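Long-range contacts in putative type VI secretion protein (Escherichia coli, PDB 4PS2), which probably forms, with its partner TssC, the contractile sheath of the type VI secretion system, and is represented here by the C-terminal helical fragment of TssB: residues E52-L57 / E69-V74; E2-T7 / K27-M32; S34-L39 / L73-A78. All coordinates share one frame; numbering follows the deposited sequence.

Contact 1 of 3, residues E52-L57 / E69-V74; sequences ELEKIL and ELRALV. With ZN (zinc ion), chain B.
Arg71 NH2 lies 2.8 Å from Glu54 OE1, a salt bridge that joins helix 46-57 to helix 64-71 at the outer margin of their packed interface. The hydrogen bond within it is weak, since the N-H...O angle is only 121°. The two side chains cross at about a right angle, with the carboxylate and guanidinium planes turned 45° apart, so the ion pair uses one oxygen and does not form the flat two-pronged pairing. Arg71 reaches its partner through a bend at chi3 (102°), which turns NE off the line of the extended stem. Leu57 packs against the same side chain: Leu57 CD1 is 3.5 Å from Arg71 CG and equally near Arg71 NH1, so that one methyl supports both the aliphatic stem and the charged head.

The other branch of Leu57 serves the interior, Leu57 CD2 approaching Leu70 CD1 at 3.8 Å while the two leucines cross obliquely. One helical turn earlier, Leu53 CD2 faces Val74 CG2 at a looser 4.3 Å. Val74 closes a type I turn that begins at Arg71. Met32 of helix 16-40 and Trp79 both touch Leu53 and Val74, completing the surrounding core.

Glu69 points elsewhere: Glu69 OE2 binds a zinc ion at 2.0 Å, whereas OE1 remains 3.0 Å from the metal. The contact thus pairs a buried leucine-valine seam with a single ion pair at its margin, and the poor bond angle suggests that its charges add electrostatic attraction more than strict orientation.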
loop_
_atom_site.group_PDB
_atom_site.type_symbol
_atom_site.label_atom_id
_atom_site.label_comp_id
_atom_site.label_asym_id
_atom_site.label_seq_id
_atom_site.Cartn_x
_atom_site.Cartn_y
_atom_site.Cartn_z
ATOM N N GLU A 52 -2.165 7.675 9.235
ATOM C CA GLU A 52 -1.801 6.329 8.808
ATOM C C GLU A 52 -1.380 6.292 7.346
ATOM O O GLU A 52 -0.516 5.506 6.985
ATOM C CB GLU A 52 -2.938 5.348 9.077
ATOM C CG GLU A 52 -3.323 5.247 10.543
ATOM C CD GLU A 52 -2.262 4.711 11.477
ATOM O OE1 GLU A 52 -1.301 4.073 10.994
ATOM O OE2 GLU A 52 -2.381 4.950 12.697
ATOM N N LEU A 53 -1.961 7.123 6.522
ATOM C CA LEU A 53 -1.641 7.142 5.138
ATOM C C LEU A 53 -0.222 7.570 4.957
ATOM O O LEU A 53 0.484 6.980 4.220
ATOM C CB LEU A 53 -2.543 8.071 4.385
ATOM C CG LEU A 53 -2.219 8.259 2.917
ATOM C CD1 LEU A 53 -2.474 7.020 2.140
ATOM C CD2 LEU A 53 -2.964 9.429 2.368
ATOM N N GLU A 54 0.174 8.611 5.644
ATOM C CA GLU A 54 1.525 9.097 5.528
ATOM C C GLU A 54 2.546 8.061 5.991
ATOM O O GLU A 54 3.549 7.928 5.399
ATOM C CB GLU A 54 1.676 10.486 6.159
ATOM C CG GLU A 54 0.781 11.557 5.520
ATOM C CD GLU A 54 0.945 11.693 4.013
ATOM O OE1 GLU A 54 -0.035 11.854 3.286
ATOM O OE2 GLU A 54 2.073 11.616 3.549
ATOM N N LYS A 55 2.241 7.296 7.012
ATOM C CA LYS A 55 3.081 6.206 7.472
ATOM C C LYS A 55 3.285 5.103 6.401
ATOM O O LYS A 55 4.357 4.700 6.133
ATOM C CB LYS A 55 2.495 5.634 8.726
ATOM C CG LYS A 55 3.279 4.524 9.340
ATOM N N ILE A 56 2.205 4.670 5.800
ATOM C CA ILE A 56 2.268 3.737 4.715
ATOM C C ILE A 56 3.182 4.242 3.578
ATOM O O ILE A 56 4.034 3.543 3.139
ATOM C CB ILE A 56 0.855 3.354 4.208
ATOM C CG1 ILE A 56 0.054 2.675 5.300
ATOM C CG2 ILE A 56 0.964 2.433 3.028
ATOM C CD1 ILE A 56 -1.352 2.327 4.894
ATOM N N LEU A 57 2.986 5.463 3.131
ATOM C CA LEU A 57 3.666 5.952 1.945
ATOM C C LEU A 57 5.084 6.483 2.190
ATOM O O LEU A 57 5.791 6.778 1.291
ATOM C CB LEU A 57 2.827 6.977 1.231
ATOM C CG LEU A 57 1.430 6.543 0.844
ATOM C CD1 LEU A 57 0.629 7.674 0.273
ATOM C CD2 LEU A 57 1.334 5.339 -0.035
ATOM N N GLU A 69 -0.270 6.054 -7.506
ATOM C CA GLU A 69 -1.371 5.112 -7.750
ATOM C C GLU A 69 -2.101 4.810 -6.433
ATOM O O GLU A 69 -3.327 4.682 -6.428
ATOM C CB GLU A 69 -0.820 3.799 -8.326
ATOM C CG GLU A 69 -0.269 3.949 -9.739
ATOM C CD GLU A 69 0.321 2.680 -10.319
ATOM O OE1 GLU A 69 0.414 1.667 -9.588
ATOM O OE2 GLU A 69 0.684 2.696 -11.516
ATOM N N LEU A 70 -1.353 4.735 -5.313
ATOM C CA LEU A 70 -1.949 4.516 -3.984
ATOM C C LEU A 70 -2.763 5.733 -3.513
ATOM O O LEU A 70 -3.920 5.573 -3.097
ATOM C CB LEU A 70 -0.910 4.034 -2.955
ATOM C CG LEU A 70 -0.334 2.626 -3.216
ATOM C CD1 LEU A 70 0.810 2.299 -2.260
ATOM C CD2 LEU A 70 -1.391 1.541 -3.114
ATOM N N ARG A 71 -2.197 6.950 -3.667
ATOM C CA ARG A 71 -2.864 8.218 -3.319
ATOM C C ARG A 71 -4.090 8.479 -4.204
ATOM O O ARG A 71 -5.038 9.103 -3.739
ATOM C CB ARG A 71 -1.911 9.421 -3.400
ATOM C CG ARG A 71 -0.768 9.414 -2.409
ATOM C CD ARG A 71 0.095 10.666 -2.516
ATOM N NE ARG A 71 -0.211 11.615 -1.446
ATOM C CZ ARG A 71 0.493 11.742 -0.327
ATOM N NH1 ARG A 71 1.582 11.007 -0.130
ATOM N NH2 ARG A 71 0.125 12.615 0.599
ATOM N N ALA A 72 -4.090 7.975 -5.460
ATOM C CA ALA A 72 -5.217 8.116 -6.394
ATOM C C ALA A 72 -6.446 7.307 -5.970
ATOM O O ALA A 72 -7.544 7.549 -6.462
ATOM C CB ALA A 72 -4.787 7.729 -7.797
ATOM N N LEU A 73 -6.274 6.366 -5.042
ATOM C CA LEU A 73 -7.359 5.541 -4.516
ATOM C C LEU A 73 -8.071 6.229 -3.349
ATOM O O LEU A 73 -9.151 5.792 -2.943
ATOM C CB LEU A 73 -6.816 4.172 -4.067
ATOM C CG LEU A 73 -6.283 3.214 -5.149
ATOM C CD1 LEU A 73 -5.662 2.007 -4.508
ATOM C CD2 LEU A 73 -7.405 2.752 -6.126
ATOM N N VAL A 74 -7.485 7.304 -2.809
ATOM C CA VAL A 74 -8.082 8.023 -1.674
ATOM C C VAL A 74 -9.338 8.815 -2.076
ATOM O O VAL A 74 -9.222 9.693 -2.942
ATOM C CB VAL A 74 -7.034 8.920 -0.966
ATOM C CG1 VAL A 74 -7.674 9.764 0.134
ATOM C CG2 VAL A 74 -5.885 8.081 -0.412
HETATM ZN ZN ZN B . 0.772 0.855 -12.408
#

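Contact 2 of 3, residues E2-T7 / K27-M32; sequences ESISLT and KAMLAM
Ile4 and Leu30 carry most of a contact in which the extended N-terminal segment 2-7 lies over an outer face of helix 16-40, the long member of a small three-helix bundle. The segment has no regular secondary structure, and the meeting is shallow and close to the surface.

Apolar packing comes first. Ile4 divides its branches between two successive helix residues. Ile4 CG2 rests 3.9 Å from Leu30 CB, and the Ile4 and Leu30 side chains slide past each other in opposite directions. On the other branch, CG1 is anti to the backbone N (chi1 -160°), and beyond it Ile4 CD1 comes to 3.9 Å from Met29 CB. Ile4 and Met29 cross at about a right angle, and the methyl meets CB of the methionine rather than its sulphur. An alanine in place of Ile4 would probably open a gap over Leu30 CB and Met29 CB and leave the N-terminal segment more weakly held on the helix.

A second kind of contact sets backbone against methyl groups. Here the side chain of Leu30, with CG anti to its own backbone N (chi1 -179°), approaches the peptide between Glu2 and Ser3, while the side chains of Glu2 and Ser3 start away from the helix.

Polar bonding to the helix is supplied by a neighbouring residue: Ser3 O accepts a hydrogen bond from Arg33 NH1, and Arg33 also touches Ile4. Within the helix, Leu30 O is hydrogen-bonded to Ser34 OG. Crystal neighbours touch the whole of segment 2-7, and its course may owe something to the lattice. At the leucine tip, Leu30 CD2 lies 3.8 Å from Glu2 O and Leu30 CD1 4.1 Å from Ser3 N.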
loop_
_atom_site.group_PDB
_atom_site.type_symbol
_atom_site.label_atom_id
_atom_site.label_comp_id
_atom_site.label_asym_id
_atom_site.label_seq_id
_atom_site.Cartn_x
_atom_site.Cartn_y
_atom_site.Cartn_z
ATOM N N GLU A 2 -8.065 -9.714 3.883
ATOM C CA GLU A 2 -6.958 -9.529 4.782
ATOM C C GLU A 2 -5.644 -10.084 4.216
ATOM O O GLU A 2 -4.637 -10.004 4.854
ATOM C CB GLU A 2 -7.282 -10.184 6.127
ATOM C CG GLU A 2 -6.788 -9.445 7.355
ATOM C CD GLU A 2 -6.644 -10.304 8.619
ATOM O OE1 GLU A 2 -7.630 -10.921 9.083
ATOM O OE2 GLU A 2 -5.532 -10.312 9.169
ATOM N N SER A 3 -5.674 -10.609 3.006
ATOM C CA SER A 3 -4.493 -11.217 2.395
ATOM C C SER A 3 -4.081 -10.742 0.984
ATOM O O SER A 3 -4.863 -10.197 0.256
ATOM C CB SER A 3 -4.649 -12.726 2.395
ATOM O OG SER A 3 -5.431 -13.126 1.298
ATOM N N ILE A 4 -2.827 -10.971 0.630
ATOM C CA ILE A 4 -2.264 -10.539 -0.650
ATOM C C ILE A 4 -1.214 -11.586 -1.079
ATOM O O ILE A 4 -0.700 -12.312 -0.230
ATOM C CB ILE A 4 -1.720 -9.074 -0.616
ATOM C CG1 ILE A 4 -1.590 -8.483 -2.040
ATOM C CG2 ILE A 4 -0.394 -8.935 0.195
ATOM C CD1 ILE A 4 -1.615 -6.909 -2.118
ATOM N N SER A 5 -0.908 -11.667 -2.376
ATOM C CA SER A 5 0.018 -12.682 -2.877
ATOM C C SER A 5 1.064 -12.146 -3.803
ATOM O O SER A 5 0.755 -11.330 -4.673
ATOM C CB SER A 5 -0.752 -13.776 -3.609
ATOM O OG SER A 5 -1.488 -14.578 -2.705
ATOM N N LEU A 6 2.305 -12.638 -3.637
ATOM C CA LEU A 6 3.410 -12.350 -4.537
ATOM C C LEU A 6 3.532 -13.610 -5.371
ATOM O O LEU A 6 3.807 -14.683 -4.824
ATOM C CB LEU A 6 4.722 -12.074 -3.766
ATOM C CG LEU A 6 6.034 -11.880 -4.569
ATOM C CD1 LEU A 6 5.873 -10.902 -5.753
ATOM C CD2 LEU A 6 7.154 -11.414 -3.666
ATOM N N THR A 7 3.262 -13.500 -6.672
ATOM C CA THR A 7 3.338 -14.631 -7.580
ATOM C C THR A 7 4.658 -14.552 -8.337
ATOM O O THR A 7 5.003 -13.498 -8.861
ATOM C CB THR A 7 2.080 -14.687 -8.473
ATOM O OG1 THR A 7 0.939 -14.824 -7.624
ATOM C CG2 THR A 7 2.105 -15.861 -9.480
ATOM N N LYS A 27 3.370 -4.912 0.641
ATOM C CA LYS A 27 3.079 -4.528 2.017
ATOM C C LYS A 27 2.305 -3.198 2.008
ATOM O O LYS A 27 1.301 -3.081 2.705
ATOM C CB LYS A 27 4.378 -4.369 2.812
ATOM C CG LYS A 27 4.167 -4.145 4.319
ATOM C CD LYS A 27 5.474 -3.653 4.970
ATOM C CE LYS A 27 5.388 -3.490 6.467
ATOM N NZ LYS A 27 4.688 -2.240 6.865
ATOM N N ALA A 28 2.764 -2.210 1.209
ATOM C CA ALA A 28 2.072 -0.922 1.091
ATOM C C ALA A 28 0.646 -1.105 0.531
ATOM O O ALA A 28 -0.286 -0.507 1.052
ATOM C CB ALA A 28 2.878 0.033 0.216
ATOM N N MET A 29 0.487 -1.949 -0.504
ATOM C CA MET A 29 -0.796 -2.260 -1.138
ATOM C C MET A 29 -1.791 -2.910 -0.156
ATOM O O MET A 29 -2.982 -2.576 -0.188
ATOM C CB MET A 29 -0.569 -3.196 -2.336
ATOM C CG MET A 29 -0.052 -2.470 -3.596
ATOM S SD MET A 29 0.559 -3.650 -4.837
ATOM C CE MET A 29 -0.923 -4.275 -5.436
ATOM N N LEU A 30 -1.315 -3.861 0.687
ATOM C CA LEU A 30 -2.192 -4.510 1.654
ATOM C C LEU A 30 -2.539 -3.521 2.787
ATOM O O LEU A 30 -3.704 -3.439 3.183
ATOM C CB LEU A 30 -1.601 -5.817 2.191
ATOM C CG LEU A 30 -2.466 -6.581 3.204
ATOM C CD1 LEU A 30 -3.845 -6.966 2.614
ATOM C CD2 LEU A 30 -1.723 -7.813 3.735
ATOM N N ALA A 31 -1.555 -2.759 3.278
ATOM C CA ALA A 31 -1.831 -1.752 4.322
ATOM C C ALA A 31 -2.809 -0.663 3.819
ATOM O O ALA A 31 -3.672 -0.191 4.570
ATOM C CB ALA A 31 -0.535 -1.122 4.801
ATOM N N MET A 32 -2.684 -0.293 2.533
ATOM C CA MET A 32 -3.535 0.705 1.920
ATOM C C MET A 32 -4.967 0.164 1.780
ATOM O O MET A 32 -5.926 0.888 2.060
ATOM C CB MET A 32 -2.951 1.094 0.544
ATOM C CG MET A 32 -3.593 2.282 -0.059
ATOM S SD MET A 32 -3.248 3.819 0.840
ATOM C CE MET A 32 -4.598 4.787 0.194
#

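Contact 3 of 3, residues S34-L39 / L73-A78; sequences SLLRDL and LVPEKA
Leu73 and Leu36 meet where the chain leaves helix 64-71 and turns along helix 16-40. The touching atom of Leu73 is CB, 3.8 Å from Leu36 CD1, and the two side chains cross at about a right angle. Its carbonyl is also covered, because Leu36 CD2 lies 3.6 Å from Leu73 O.

At Val74 it is the backbone that presents itself: Leu36 CD2 is 4.2 Å from Val74 CA, while the valine side chain touches Met32, Phe49 and Trp79.

Pro75 follows as a rigid shoulder between two leucines one helical turn apart. Pro75 CD is 3.8 Å from Leu36 CD2 and 3.9 Å from Leu39 CD2. The approaches differ, for Leu36 comes to the ring at a slant whereas Leu39 and the ring reach toward each other tip to tip. Leu39 holds its CG anti to the backbone N (chi1 180°), which carries the branch point out from the helix toward the tail.

Beyond Pro75 the chain winds into a short 3-10 turn, residues 76-78, closed by a bond from Ala78 N to Pro75 O. This turn brings Ala78 back to the helix, Ala78 CB lying 3.7 Å from Leu39 CD2, so one methyl of Leu39 touches both Pro75 and Ala78, the two residues joined by that bond. Phe49 of helix 46-57 also packs on Leu39.

With apolar carbons doing nearly all the touching, this is plain structural packing, in which the C-terminal tail of a three-helix bundle runs on alongside the end of helix 16-40, in the same general direction.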
loop_
_atom_site.group_PDB
_atom_site.type_symbol
_atom_site.label_atom_id
_atom_site.label_comp_id
_atom_site.label_asym_id
_atom_site.label_seq_id
_atom_site.Cartn_x
_atom_site.Cartn_y
_atom_site.Cartn_z
ATOM N N SER A 34 -6.438 -2.158 3.618
ATOM C CA SER A 34 -7.010 -2.215 4.973
ATOM C C SER A 34 -7.435 -0.837 5.468
ATOM O O SER A 34 -8.506 -0.686 6.061
ATOM C CB SER A 34 -6.019 -2.848 5.951
ATOM O OG SER A 34 -5.647 -4.151 5.527
ATOM N N LEU A 35 -6.592 0.169 5.228
ATOM C CA LEU A 35 -6.852 1.531 5.634
ATOM C C LEU A 35 -8.076 2.101 4.898
ATOM O O LEU A 35 -8.919 2.730 5.541
ATOM C CB LEU A 35 -5.609 2.407 5.421
ATOM C CG LEU A 35 -5.766 3.833 5.883
ATOM C CD1 LEU A 35 -5.899 3.925 7.416
ATOM C CD2 LEU A 35 -4.704 4.712 5.307
ATOM N N LEU A 36 -8.178 1.878 3.569
ATOM C CA LEU A 36 -9.340 2.344 2.792
ATOM C C LEU A 36 -10.618 1.632 3.244
ATOM O O LEU A 36 -11.672 2.255 3.286
ATOM C CB LEU A 36 -9.135 2.122 1.291
ATOM C CG LEU A 36 -8.156 3.065 0.579
ATOM C CD1 LEU A 36 -7.761 2.480 -0.788
ATOM C CD2 LEU A 36 -8.774 4.457 0.385
ATOM N N ARG A 37 -10.531 0.341 3.595
ATOM C CA ARG A 37 -11.701 -0.396 4.069
ATOM C C ARG A 37 -12.153 0.174 5.413
ATOM O O ARG A 37 -13.354 0.335 5.627
ATOM C CB ARG A 37 -11.416 -1.900 4.157
ATOM C CG ARG A 37 -11.233 -2.530 2.766
ATOM C CD ARG A 37 -10.930 -4.024 2.783
ATOM N NE ARG A 37 -12.098 -4.773 3.239
ATOM C CZ ARG A 37 -13.148 -5.087 2.483
ATOM N NH1 ARG A 37 -13.164 -4.767 1.190
ATOM N NH2 ARG A 37 -14.176 -5.730 3.004
ATOM N N ASP A 38 -11.191 0.510 6.300
ATOM C CA ASP A 38 -11.453 1.119 7.616
ATOM C C ASP A 38 -12.164 2.450 7.428
ATOM O O ASP A 38 -13.209 2.678 8.039
ATOM C CB ASP A 38 -10.134 1.321 8.404
ATOM C CG ASP A 38 -9.496 0.037 8.913
ATOM O OD1 ASP A 38 -10.212 -0.984 9.021
ATOM O OD2 ASP A 38 -8.268 0.043 9.176
ATOM N N LEU A 39 -11.632 3.305 6.544
ATOM C CA LEU A 39 -12.231 4.598 6.228
ATOM C C LEU A 39 -13.657 4.426 5.667
ATOM O O LEU A 39 -14.586 5.087 6.150
ATOM C CB LEU A 39 -11.379 5.353 5.207
ATOM C CG LEU A 39 -11.925 6.734 4.795
ATOM C CD1 LEU A 39 -11.682 7.774 5.884
ATOM C CD2 LEU A 39 -11.307 7.199 3.486
ATOM N N LEU A 73 -6.274 6.366 -5.042
ATOM C CA LEU A 73 -7.359 5.541 -4.516
ATOM C C LEU A 73 -8.071 6.229 -3.349
ATOM O O LEU A 73 -9.151 5.792 -2.943
ATOM C CB LEU A 73 -6.816 4.172 -4.067
ATOM C CG LEU A 73 -6.283 3.214 -5.149
ATOM C CD1 LEU A 73 -5.662 2.007 -4.508
ATOM C CD2 LEU A 73 -7.405 2.752 -6.126
ATOM N N VAL A 74 -7.485 7.304 -2.809
ATOM C CA VAL A 74 -8.082 8.023 -1.674
ATOM C C VAL A 74 -9.338 8.815 -2.076
ATOM O O VAL A 74 -9.222 9.693 -2.942
ATOM C CB VAL A 74 -7.034 8.920 -0.966
ATOM C CG1 VAL A 74 -7.674 9.764 0.134
ATOM C CG2 VAL A 74 -5.885 8.081 -0.412
ATOM N N PRO A 75 -10.520 8.593 -1.432
ATOM C CA PRO A 75 -11.701 9.425 -1.770
ATOM C C PRO A 75 -11.400 10.896 -1.472
ATOM O O PRO A 75 -10.668 11.200 -0.522
ATOM C CB PRO A 75 -12.803 8.888 -0.859
ATOM C CG PRO A 75 -12.337 7.535 -0.415
ATOM C CD PRO A 75 -10.838 7.616 -0.368
ATOM N N GLU A 76 -11.890 11.802 -2.326
ATOM C CA GLU A 76 -11.668 13.251 -2.198
ATOM C C GLU A 76 -11.993 13.828 -0.820
ATOM O O GLU A 76 -11.247 14.677 -0.336
ATOM C CB GLU A 76 -12.429 14.021 -3.276
ATOM C CG GLU A 76 -11.784 13.966 -4.650
ATOM C CD GLU A 76 -12.685 14.403 -5.788
ATOM O OE1 GLU A 76 -12.256 15.274 -6.579
ATOM O OE2 GLU A 76 -13.810 13.865 -5.901
ATOM N N LYS A 77 -13.076 13.360 -0.187
ATOM C CA LYS A 77 -13.505 13.832 1.133
ATOM C C LYS A 77 -12.583 13.435 2.287
ATOM O O LYS A 77 -12.729 13.977 3.385
ATOM C CB LYS A 77 -14.918 13.322 1.424
ATOM N N ALA A 78 -11.630 12.514 2.057
ATOM C CA ALA A 78 -10.683 12.121 3.101
ATOM C C ALA A 78 -9.469 13.074 3.165
ATOM O O ALA A 78 -8.717 13.049 4.146
ATOM C CB ALA A 78 -10.216 10.699 2.876
#

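How the contacts relate
Helix 16-40 is common ground for contact 2 and contact 3, whose centres lie 16 Å apart, the former receiving the N-terminal segment and the latter the C-terminal tail. Contact 1 joins the two later helices, 46-57 and 64-71; its centre is 9 Å from that of contact 3 and 14 Å from that of contact 2. Contacts 1 and 3 share Leu73 and Val74. Met32 ties the set together, touching Leu53, Leu70 and Val74, while Leu35 packs on Glu52, Leu53 and Ile56. Along the chain, contact 2 closes before the other two open, and both of these end in the same C-terminal region. The bundle thus packs the C-terminal tail partly into its core, while the N-terminal segment lies on its surface.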